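Local coordinates for protein fatty acid amide hydrolase (Candida albicans, PDB 6KVR) that probably hydrolyses monocarboxylic acid amides to the monocarboxylate and ammonium, as a member of the amidase family, at residues S252-A260 with W481-I489; F492-Q503 with F536-G547. All coordinates share one frame; numbering follows the deposited sequence.

In the fold
From the N terminus, strand 248-253 enters the central mixed sheet and runs into the turn that leads to helix 259-265. Contact 1 brings this turn against helix 482-490 and closes a loop of more than 200 residues. The chain passes straight from that helix into strand 494-499. Contact 2 then pairs this strand with strand 540-546, closing a much shorter loop. The two contacts follow in series; they neither nest nor cross. They touch, however: Gln544 of contact 2 reaches both Arg259 and the backbone of Tyr483 in contact 1. The turn that carries the predicted nucleophile Ser257, the helix and two sheet strands are thus tied together.

Contact 1 of 2, residues S252-A260 with W481-I489; sequences SDIGGSIRA and WSYTSLWNI
Asn488 and Asp253 join the two segments through a nearly straight hydrogen bond. Asn488 ND2 donates to Asp253 OD1 at 3.0 Å, with an N-H...O angle of 172°. Asp253 OD1 lies in the amide plane of Asn488 and is met nearly along its own C-O axis, while the carboxylate and amide planes are turned 33° apart. ND2 also donates to a water 2.8 Å away, and the same water donates to Asp253 O.

The second direct bond runs from Thr484 OG1 to Gly255 O, 2.6 Å. A chi1 of 45° places OG1 between the backbone N and the carbonyl carbon, facing the glycine turn. CG2 of the same threonine lies over one face of the Arg259 guanidinium.

The charged pair lies within 252-260: Asp253 OD2 and Arg259 NH1 form a salt bridge, 2.6 Å. OD2 also accepts from the backbone N of Ile258 and of Arg259. Asp253 thus ties the turn together from within while its OD1 faces the helix. Arg259 bends at chi3; its NH2 gives a weak bond to Thr484 O and lies at the edge of the Trp487 ring, near its plane. Its NE bonds to Gln544.

Apolar contact is slighter. Trp481 CE3 stands 3.9 Å from Gly255 CA. The backbones come close at Gly255 and Ser485, whose CA atoms are 4.4 Å apart.

The turn carries Ser257, predicted to be the nucleophile that forms the acyl-ester intermediate in this amidase signature fold, and Ile254 to Ser257 are predicted to bind substrate. It leaves strand 248-253 beside Arg271 of strand 268-271, which touches Asp253, Arg259 and Asn488. Helix 385-397 packs against Ser482, Ser485, Leu486 and Ile489 of helix 482-490.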
loop_
_atom_site.group_PDB
_atom_site.type_symbol
_atom_site.label_atom_id
_atom_site.label_comp_id
_atom_site.label_asym_id
_atom_site.label_seq_id
_atom_site.Cartn_x
_atom_site.Cartn_y
_atom_site.Cartn_z
ATOM N N SER A 252 -0.463 -14.488 -11.956
ATOM C CA SER A 252 -0.083 -13.783 -10.748
ATOM C C SER A 252 1.429 -13.888 -10.611
ATOM O O SER A 252 2.065 -14.751 -11.226
ATOM C CB SER A 252 -0.784 -14.363 -9.517
ATOM O OG SER A 252 -0.346 -15.699 -9.301
ATOM N N ASP A 253 2.011 -12.999 -9.806
ATOM C CA ASP A 253 3.467 -12.830 -9.814
ATOM C C ASP A 253 3.894 -12.385 -8.417
ATOM O O ASP A 253 3.644 -11.255 -7.990
ATOM C CB ASP A 253 3.917 -11.853 -10.895
ATOM C CG ASP A 253 5.448 -11.863 -11.135
ATOM O OD1 ASP A 253 6.226 -11.697 -10.163
ATOM O OD2 ASP A 253 5.877 -11.995 -12.320
ATOM N N ILE A 254 4.415 -13.336 -7.688
ATOM C CA ILE A 254 5.388 -13.150 -6.641
ATOM C C ILE A 254 6.593 -13.903 -7.187
ATOM O O ILE A 254 6.424 -14.905 -7.903
ATOM C CB ILE A 254 4.857 -13.730 -5.307
ATOM C CG1 ILE A 254 5.178 -12.836 -4.103
ATOM C CG2 ILE A 254 5.340 -15.159 -5.076
ATOM C CD1 ILE A 254 4.484 -13.288 -2.775
ATOM N N GLY A 255 7.790 -13.382 -6.965
ATOM C CA GLY A 255 8.990 -14.092 -7.421
ATOM C C GLY A 255 9.232 -14.191 -8.921
ATOM O O GLY A 255 10.341 -14.595 -9.322
ATOM N N GLY A 256 8.256 -13.873 -9.771
ATOM C CA GLY A 256 8.485 -13.932 -11.207
ATOM C C GLY A 256 7.469 -14.747 -11.983
ATOM O O GLY A 256 7.683 -15.054 -13.157
ATOM N N SER A 257 6.345 -15.090 -11.352
ATOM C CA SER A 257 5.429 -16.068 -11.926
ATOM C C SER A 257 4.597 -15.539 -13.107
ATOM O O SER A 257 3.846 -16.332 -13.672
ATOM C CB SER A 257 4.504 -16.614 -10.833
ATOM O OG SER A 257 5.272 -17.100 -9.735
ATOM N N ILE A 258 4.670 -14.265 -13.488
ATOM C CA ILE A 258 4.159 -13.815 -14.793
ATOM C C ILE A 258 5.286 -13.669 -15.799
ATOM O O ILE A 258 5.222 -14.196 -16.911
ATOM C CB ILE A 258 3.381 -12.486 -14.673
ATOM C CG1 ILE A 258 2.043 -12.665 -13.958
ATOM C CG2 ILE A 258 3.148 -11.896 -16.062
ATOM C CD1 ILE A 258 1.378 -11.333 -13.607
ATOM N N ARG A 259 6.341 -12.961 -15.408
ATOM C CA ARG A 259 7.398 -12.611 -16.350
ATOM C C ARG A 259 8.182 -13.825 -16.826
ATOM O O ARG A 259 8.521 -13.905 -18.010
ATOM C CB ARG A 259 8.288 -11.579 -15.693
ATOM C CG ARG A 259 7.350 -10.531 -15.204
ATOM C CD ARG A 259 7.966 -9.280 -14.814
ATOM N NE ARG A 259 9.070 -9.395 -13.887
ATOM C CZ ARG A 259 8.998 -9.847 -12.647
ATOM N NH1 ARG A 259 7.902 -10.396 -12.178
ATOM N NH2 ARG A 259 10.047 -9.693 -11.849
ATOM N N ALA A 260 8.478 -14.789 -15.931
ATOM C CA ALA A 260 9.273 -15.943 -16.361
ATOM C C ALA A 260 8.531 -16.817 -17.360
ATOM O O ALA A 260 9.093 -17.082 -18.439
ATOM C CB ALA A 260 9.756 -16.751 -15.152
ATOM N N TRP A 481 15.958 -17.435 -8.644
ATOM C CA TRP A 481 14.965 -16.442 -9.044
ATOM C C TRP A 481 15.495 -14.991 -9.043
ATOM O O TRP A 481 14.701 -14.050 -9.206
ATOM C CB TRP A 481 13.761 -16.505 -8.107
ATOM C CG TRP A 481 13.042 -17.812 -8.002
ATOM C CD1 TRP A 481 13.369 -19.003 -8.597
ATOM C CD2 TRP A 481 11.866 -18.062 -7.219
ATOM N NE1 TRP A 481 12.460 -19.975 -8.238
ATOM C CE2 TRP A 481 11.530 -19.424 -7.391
ATOM C CE3 TRP A 481 11.061 -17.260 -6.394
ATOM C CZ2 TRP A 481 10.410 -20.002 -6.786
ATOM C CZ3 TRP A 481 9.952 -17.839 -5.781
ATOM C CH2 TRP A 481 9.638 -19.201 -5.990
ATOM N N SER A 482 16.800 -14.785 -8.843
ATOM C CA SER A 482 17.284 -13.442 -8.519
ATOM C C SER A 482 16.896 -12.407 -9.577
ATOM O O SER A 482 16.634 -11.243 -9.233
ATOM C CB SER A 482 18.807 -13.463 -8.329
ATOM O OG SER A 482 19.457 -13.863 -9.527
ATOM N N TYR A 483 16.817 -12.808 -10.855
ATOM C CA TYR A 483 16.578 -11.838 -11.919
ATOM C C TYR A 483 15.140 -11.323 -11.921
ATOM O O TYR A 483 14.899 -10.182 -12.341
ATOM C CB TYR A 483 16.969 -12.445 -13.276
ATOM C CG TYR A 483 18.465 -12.345 -13.504
ATOM C CD1 TYR A 483 19.045 -11.153 -13.933
ATOM C CD2 TYR A 483 19.307 -13.414 -13.205
ATOM C CE1 TYR A 483 20.421 -11.053 -14.105
ATOM C CE2 TYR A 483 20.674 -13.323 -13.369
ATOM C CZ TYR A 483 21.227 -12.148 -13.821
ATOM O OH TYR A 483 22.591 -12.069 -13.979
ATOM N N THR A 484 14.176 -12.117 -11.444
ATOM C CA THR A 484 12.800 -11.634 -11.312
ATOM C C THR A 484 12.467 -11.185 -9.898
ATOM O O THR A 484 11.747 -10.191 -9.719
ATOM C CB THR A 484 11.781 -12.703 -11.715
ATOM O OG1 THR A 484 12.149 -13.962 -11.131
ATOM C CG2 THR A 484 11.656 -12.826 -13.246
ATOM N N SER A 485 12.981 -11.886 -8.883
ATOM C CA SER A 485 12.561 -11.581 -7.524
ATOM C C SER A 485 13.023 -10.199 -7.079
ATOM O O SER A 485 12.414 -9.626 -6.172
ATOM C CB SER A 485 13.060 -12.655 -6.552
ATOM O OG SER A 485 14.469 -12.626 -6.424
ATOM N N LEU A 486 14.066 -9.648 -7.709
ATOM C CA LEU A 486 14.501 -8.289 -7.386
ATOM C C LEU A 486 13.368 -7.285 -7.567
ATOM O O LEU A 486 13.155 -6.411 -6.718
ATOM C CB LEU A 486 15.693 -7.898 -8.261
ATOM C CG LEU A 486 16.158 -6.446 -8.156
ATOM C CD1 LEU A 486 16.679 -6.145 -6.741
ATOM C CD2 LEU A 486 17.192 -6.070 -9.258
ATOM N N TRP A 487 12.637 -7.382 -8.675
ATOM C CA TRP A 487 11.557 -6.434 -8.915
ATOM C C TRP A 487 10.309 -6.724 -8.079
ATOM O O TRP A 487 9.416 -5.865 -8.011
ATOM C CB TRP A 487 11.237 -6.396 -10.421
ATOM C CG TRP A 487 12.526 -6.250 -11.180
ATOM C CD1 TRP A 487 13.118 -7.185 -11.968
ATOM C CD2 TRP A 487 13.423 -5.116 -11.159
ATOM N NE1 TRP A 487 14.308 -6.702 -12.462
ATOM C CE2 TRP A 487 14.522 -5.438 -11.975
ATOM C CE3 TRP A 487 13.393 -3.862 -10.537
ATOM C CZ2 TRP A 487 15.588 -4.554 -12.187
ATOM C CZ3 TRP A 487 14.457 -2.976 -10.756
ATOM C CH2 TRP A 487 15.540 -3.333 -11.565
ATOM N N ASN A 488 10.238 -7.884 -7.412
ATOM C CA ASN A 488 9.152 -8.085 -6.456
ATOM C C ASN A 488 9.424 -7.361 -5.146
ATOM O O ASN A 488 8.515 -6.746 -4.577
ATOM C CB ASN A 488 8.936 -9.569 -6.185
ATOM C CG ASN A 488 8.449 -10.311 -7.412
ATOM O OD1 ASN A 488 9.211 -11.026 -8.052
ATOM N ND2 ASN A 488 7.185 -10.119 -7.763
ATOM N N ILE A 489 10.660 -7.417 -4.647
ATOM C CA ILE A 489 10.916 -6.734 -3.385
ATOM C C ILE A 489 10.945 -5.221 -3.604
ATOM O O ILE A 489 10.486 -4.467 -2.750
ATOM C CB ILE A 489 12.198 -7.266 -2.696
ATOM C CG1 ILE A 489 12.328 -6.662 -1.301
ATOM C CG2 ILE A 489 13.463 -6.958 -3.504
ATOM C CD1 ILE A 489 13.550 -7.157 -0.510
HETATM O O HOH W 1 4.781 -9.125 -6.602
#

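Contact 2 of 2, residues F492-Q503 with F536-G547; sequences FPTLSFQTGIFQ and FVGAPVGLQLSG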
loop_
_atom_site.group_PDB
_atom_site.type_symbol
_atom_site.label_atom_id
_atom_site.label_comp_id
_atom_site.label_asym_id
_atom_site.label_seq_id
_atom_site.Cartn_x
_atom_site.Cartn_y
_atom_site.Cartn_z
ATOM N N PHE A 492 8.680 -2.736 -8.544
ATOM C CA PHE A 492 8.692 -1.889 -9.738
ATOM C C PHE A 492 7.877 -2.549 -10.845
ATOM O O PHE A 492 7.989 -3.764 -11.054
ATOM C CB PHE A 492 10.123 -1.658 -10.255
ATOM C CG PHE A 492 10.947 -0.662 -9.443
ATOM C CD1 PHE A 492 10.558 -0.260 -8.178
ATOM C CD2 PHE A 492 12.119 -0.124 -9.974
ATOM C CE1 PHE A 492 11.318 0.649 -7.435
ATOM C CE2 PHE A 492 12.882 0.796 -9.249
ATOM C CZ PHE A 492 12.476 1.181 -7.969
ATOM N N PRO A 493 7.046 -1.821 -11.596
ATOM C CA PRO A 493 6.329 -2.461 -12.708
ATOM C C PRO A 493 7.326 -2.907 -13.775
ATOM O O PRO A 493 8.234 -2.154 -14.150
ATOM C CB PRO A 493 5.389 -1.359 -13.210
ATOM C CG PRO A 493 6.065 -0.081 -12.822
ATOM C CD PRO A 493 6.851 -0.361 -11.562
ATOM N N THR A 494 7.185 -4.159 -14.220
ATOM C CA THR A 494 8.181 -4.786 -15.078
ATOM C C THR A 494 7.500 -5.525 -16.220
ATOM O O THR A 494 6.684 -6.432 -15.997
ATOM C CB THR A 494 9.066 -5.743 -14.269
ATOM O OG1 THR A 494 9.689 -5.021 -13.204
ATOM C CG2 THR A 494 10.153 -6.382 -15.163
ATOM N N LEU A 495 7.864 -5.158 -17.442
ATOM C CA LEU A 495 7.386 -5.836 -18.639
ATOM C C LEU A 495 8.386 -6.908 -19.042
ATOM O O LEU A 495 9.583 -6.632 -19.182
ATOM C CB LEU A 495 7.192 -4.832 -19.777
ATOM C CG LEU A 495 6.995 -5.347 -21.209
ATOM C CD1 LEU A 495 5.648 -6.021 -21.354
ATOM C CD2 LEU A 495 7.113 -4.195 -22.215
ATOM N N SER A 496 7.903 -8.131 -19.216
ATOM C CA SER A 496 8.679 -9.193 -19.848
ATOM C C SER A 496 8.270 -9.247 -21.318
ATOM O O SER A 496 7.087 -9.441 -21.625
ATOM C CB SER A 496 8.435 -10.532 -19.153
ATOM O OG SER A 496 9.216 -11.565 -19.731
ATOM N N PHE A 497 9.233 -9.046 -22.223
ATOM C CA PHE A 497 8.936 -8.924 -23.649
ATOM C C PHE A 497 9.879 -9.782 -24.490
ATOM O O PHE A 497 11.077 -9.863 -24.202
ATOM C CB PHE A 497 9.010 -7.442 -24.108
ATOM C CG PHE A 497 10.417 -6.878 -24.181
ATOM C CD1 PHE A 497 11.013 -6.293 -23.067
ATOM C CD2 PHE A 497 11.133 -6.914 -25.373
ATOM C CE1 PHE A 497 12.299 -5.766 -23.137
ATOM C CE2 PHE A 497 12.416 -6.399 -25.455
ATOM C CZ PHE A 497 13.001 -5.817 -24.337
ATOM N N GLN A 498 9.333 -10.417 -25.535
ATOM C CA GLN A 498 10.158 -11.173 -26.480
ATOM C C GLN A 498 11.064 -10.247 -27.289
ATOM O O GLN A 498 10.643 -9.179 -27.744
ATOM C CB GLN A 498 9.285 -11.982 -27.437
ATOM C CG GLN A 498 8.646 -13.192 -26.800
ATOM C CD GLN A 498 9.655 -14.065 -26.081
ATOM O OE1 GLN A 498 10.720 -14.381 -26.616
ATOM N NE2 GLN A 498 9.323 -14.465 -24.853
ATOM N N THR A 499 12.315 -10.663 -27.469
ATOM C CA THR A 499 13.267 -9.909 -28.273
ATOM C C THR A 499 13.225 -10.266 -29.758
ATOM O O THR A 499 13.777 -9.515 -30.567
ATOM C CB THR A 499 14.693 -10.135 -27.760
ATOM O OG1 THR A 499 15.047 -11.510 -27.948
ATOM C CG2 THR A 499 14.781 -9.802 -26.296
ATOM N N GLY A 500 12.574 -11.367 -30.137
ATOM C CA GLY A 500 12.666 -11.894 -31.485
ATOM C C GLY A 500 13.893 -12.743 -31.733
ATOM O O GLY A 500 14.091 -13.216 -32.862
ATOM N N ILE A 501 14.722 -12.951 -30.712
ATOM C CA ILE A 501 15.909 -13.788 -30.795
ATOM C C ILE A 501 15.601 -15.149 -30.186
ATOM O O ILE A 501 14.824 -15.260 -29.224
ATOM C CB ILE A 501 17.099 -13.110 -30.095
ATOM C CG1 ILE A 501 17.484 -11.864 -30.890
ATOM C CG2 ILE A 501 18.288 -14.073 -29.994
ATOM C CD1 ILE A 501 18.259 -10.853 -30.115
ATOM N N PHE A 502 16.186 -16.193 -30.774
ATOM C CA PHE A 502 16.038 -17.558 -30.300
ATOM C C PHE A 502 17.419 -18.144 -30.103
ATOM O O PHE A 502 18.372 -17.772 -30.799
ATOM C CB PHE A 502 15.212 -18.395 -31.284
ATOM C CG PHE A 502 13.809 -17.883 -31.461
ATOM C CD1 PHE A 502 13.565 -16.714 -32.186
ATOM C CD2 PHE A 502 12.736 -18.536 -30.866
ATOM C CE1 PHE A 502 12.271 -16.215 -32.336
ATOM C CE2 PHE A 502 11.431 -18.051 -31.023
ATOM C CZ PHE A 502 11.202 -16.883 -31.756
ATOM N N GLN A 503 17.535 -19.041 -29.131
ATOM C CA GLN A 503 18.808 -19.707 -28.932
ATOM C C GLN A 503 19.228 -20.413 -30.222
ATOM O O GLN A 503 18.397 -20.951 -30.965
ATOM C CB GLN A 503 18.722 -20.700 -27.778
ATOM C CG GLN A 503 20.069 -21.294 -27.363
ATOM C CD GLN A 503 20.322 -22.656 -27.986
ATOM O OE1 GLN A 503 19.622 -23.077 -28.913
ATOM N NE2 GLN A 503 21.328 -23.361 -27.471
ATOM N N PHE A 536 18.948 -27.026 -25.392
ATOM C CA PHE A 536 18.051 -25.892 -25.215
ATOM C C PHE A 536 17.708 -25.257 -26.561
ATOM O O PHE A 536 17.486 -24.046 -26.635
ATOM C CB PHE A 536 18.662 -24.827 -24.280
ATOM C CG PHE A 536 18.780 -25.256 -22.836
ATOM C CD1 PHE A 536 17.708 -25.114 -21.963
ATOM C CD2 PHE A 536 19.972 -25.777 -22.345
ATOM C CE1 PHE A 536 17.810 -25.502 -20.633
ATOM C CE2 PHE A 536 20.085 -26.172 -21.014
ATOM C CZ PHE A 536 19.005 -26.030 -20.152
ATOM N N VAL A 537 17.632 -26.071 -27.621
ATOM C CA VAL A 537 17.647 -25.561 -28.994
ATOM C C VAL A 537 16.455 -24.655 -29.275
ATOM O O VAL A 537 15.294 -25.048 -29.093
ATOM C CB VAL A 537 17.653 -26.727 -29.996
ATOM C CG1 VAL A 537 17.661 -26.178 -31.418
ATOM C CG2 VAL A 537 18.832 -27.685 -29.745
ATOM N N GLY A 538 16.736 -23.453 -29.789
ATOM C CA GLY A 538 15.697 -22.627 -30.361
ATOM C C GLY A 538 14.758 -21.986 -29.365
ATOM O O GLY A 538 13.730 -21.432 -29.781
ATOM N N ALA A 539 15.086 -22.036 -28.070
ATOM C CA ALA A 539 14.239 -21.440 -27.038
ATOM C C ALA A 539 14.214 -19.922 -27.169
ATOM O O ALA A 539 15.261 -19.296 -27.348
ATOM C CB ALA A 539 14.745 -21.814 -25.649
ATOM N N PRO A 540 13.049 -19.297 -27.038
ATOM C CA PRO A 540 12.986 -17.834 -27.136
ATOM C C PRO A 540 13.715 -17.155 -25.984
ATOM O O PRO A 540 13.843 -17.704 -24.885
ATOM C CB PRO A 540 11.482 -17.538 -27.093
ATOM C CG PRO A 540 10.861 -18.725 -26.468
ATOM C CD PRO A 540 11.729 -19.910 -26.806
ATOM N N VAL A 541 14.225 -15.953 -26.261
ATOM C CA VAL A 541 14.826 -15.095 -25.243
ATOM C C VAL A 541 13.894 -13.920 -24.997
ATOM O O VAL A 541 13.637 -13.122 -25.909
ATOM C CB VAL A 541 16.213 -14.574 -25.637
ATOM C CG1 VAL A 541 16.692 -13.639 -24.540
ATOM C CG2 VAL A 541 17.195 -15.702 -25.817
ATOM N N GLY A 542 13.403 -13.798 -23.775
ATOM C CA GLY A 542 12.633 -12.631 -23.365
ATOM C C GLY A 542 13.382 -11.870 -22.291
ATOM O O GLY A 542 14.048 -12.477 -21.450
ATOM N N LEU A 543 13.264 -10.548 -22.320
ATOM C CA LEU A 543 13.985 -9.678 -21.399
ATOM C C LEU A 543 12.996 -8.823 -20.612
ATOM O O LEU A 543 11.822 -8.710 -20.976
ATOM C CB LEU A 543 14.974 -8.782 -22.163
ATOM C CG LEU A 543 16.129 -9.405 -22.955
ATOM C CD1 LEU A 543 16.859 -8.316 -23.738
ATOM C CD2 LEU A 543 17.115 -10.162 -22.053
ATOM N N GLN A 544 13.484 -8.185 -19.546
ATOM C CA GLN A 544 12.645 -7.384 -18.664
ATOM C C GLN A 544 12.921 -5.894 -18.823
ATOM O O GLN A 544 14.079 -5.463 -18.871
ATOM C CB GLN A 544 12.856 -7.764 -17.201
ATOM C CG GLN A 544 12.397 -9.153 -16.882
ATOM C CD GLN A 544 12.470 -9.409 -15.398
ATOM O OE1 GLN A 544 11.441 -9.542 -14.740
ATOM N NE2 GLN A 544 13.684 -9.435 -14.852
ATOM N N LEU A 545 11.843 -5.116 -18.859
ATOM C CA LEU A 545 11.882 -3.656 -18.816
ATOM C C LEU A 545 11.126 -3.180 -17.574
ATOM O O LEU A 545 9.903 -3.338 -17.481
ATOM C CB LEU A 545 11.284 -3.079 -20.096
ATOM C CG LEU A 545 11.562 -1.604 -20.408
ATOM C CD1 LEU A 545 12.954 -1.388 -20.992
ATOM C CD2 LEU A 545 10.496 -1.132 -21.375
ATOM N N SER A 546 11.847 -2.600 -16.618
ATOM C CA SER A 546 11.274 -2.127 -15.363
ATOM C C SER A 546 11.234 -0.601 -15.311
ATOM O O SER A 546 12.214 0.063 -15.661
ATOM C CB SER A 546 12.084 -2.636 -14.170
ATOM O OG SER A 546 12.287 -4.024 -14.274
ATOM N N GLY A 547 10.112 -0.049 -14.839
ATOM C CA GLY A 547 9.964 1.370 -14.627
ATOM C C GLY A 547 9.803 1.722 -13.157
ATOM O O GLY A 547 9.754 0.859 -12.285
#
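Thr494 and Ser546 meet through their hydroxyls, OG1 and OG, hydrogen-bonded at 3.0 Å; either may donate. A chi1 of -58° sets Thr494 OG1 beside its backbone N and leaves CG2 anti to that N. CG2 thus turns to the neighbouring Gln544 and touches OE1 at 3.4 Å. Gln544 OE1 itself accepts from Arg259 NE.

On the other face of the sheet, the Phe497 side chain slants across Leu543. Its CG sits between the backbone N and the carbonyl carbon (chi1 72°), which swings the ring over the partner strand. CE1 lies 4.1 Å from Leu543 CB and about as far from Leu545 CB. Further along, Thr499 CG2 packs on Leu543 CD1 at 3.6 Å.

Two hydrogen bonds from Thr499 converge on one carbonyl, Val541 O, from its N and its OG1. OG1 is 3.0 Å from Val541 O and tilted from the carbonyl plane. It also accepts from Ile501 N in an ST turn, where the chain rounds Gly500.

At the far end, Phe502 presents a ring edge to Gly538 O, with CD2 3.2 Å away, and its CE2 meets Pro540 CB. Gly538 N, in the type II turn 536-539, donates to Gln503 OE1 at 3.0 Å, tying the turn to the end of the other segment.

Strands 494-499 and 540-546 form an antiparallel ladder, with paired bonds at Leu495-Leu545 and Phe497-Leu543. A beta bulge shifts the register by two between Gln498 and Phe502. In the sheet, strand 268-271 flanks 494-499 and strand 462-466 flanks 540-546. Helix 552-565 packs on Leu495 and Phe497, helix 482-490 on Thr494, Gln544 and Ser546, and helix 357-372 on Ile501 and Val541.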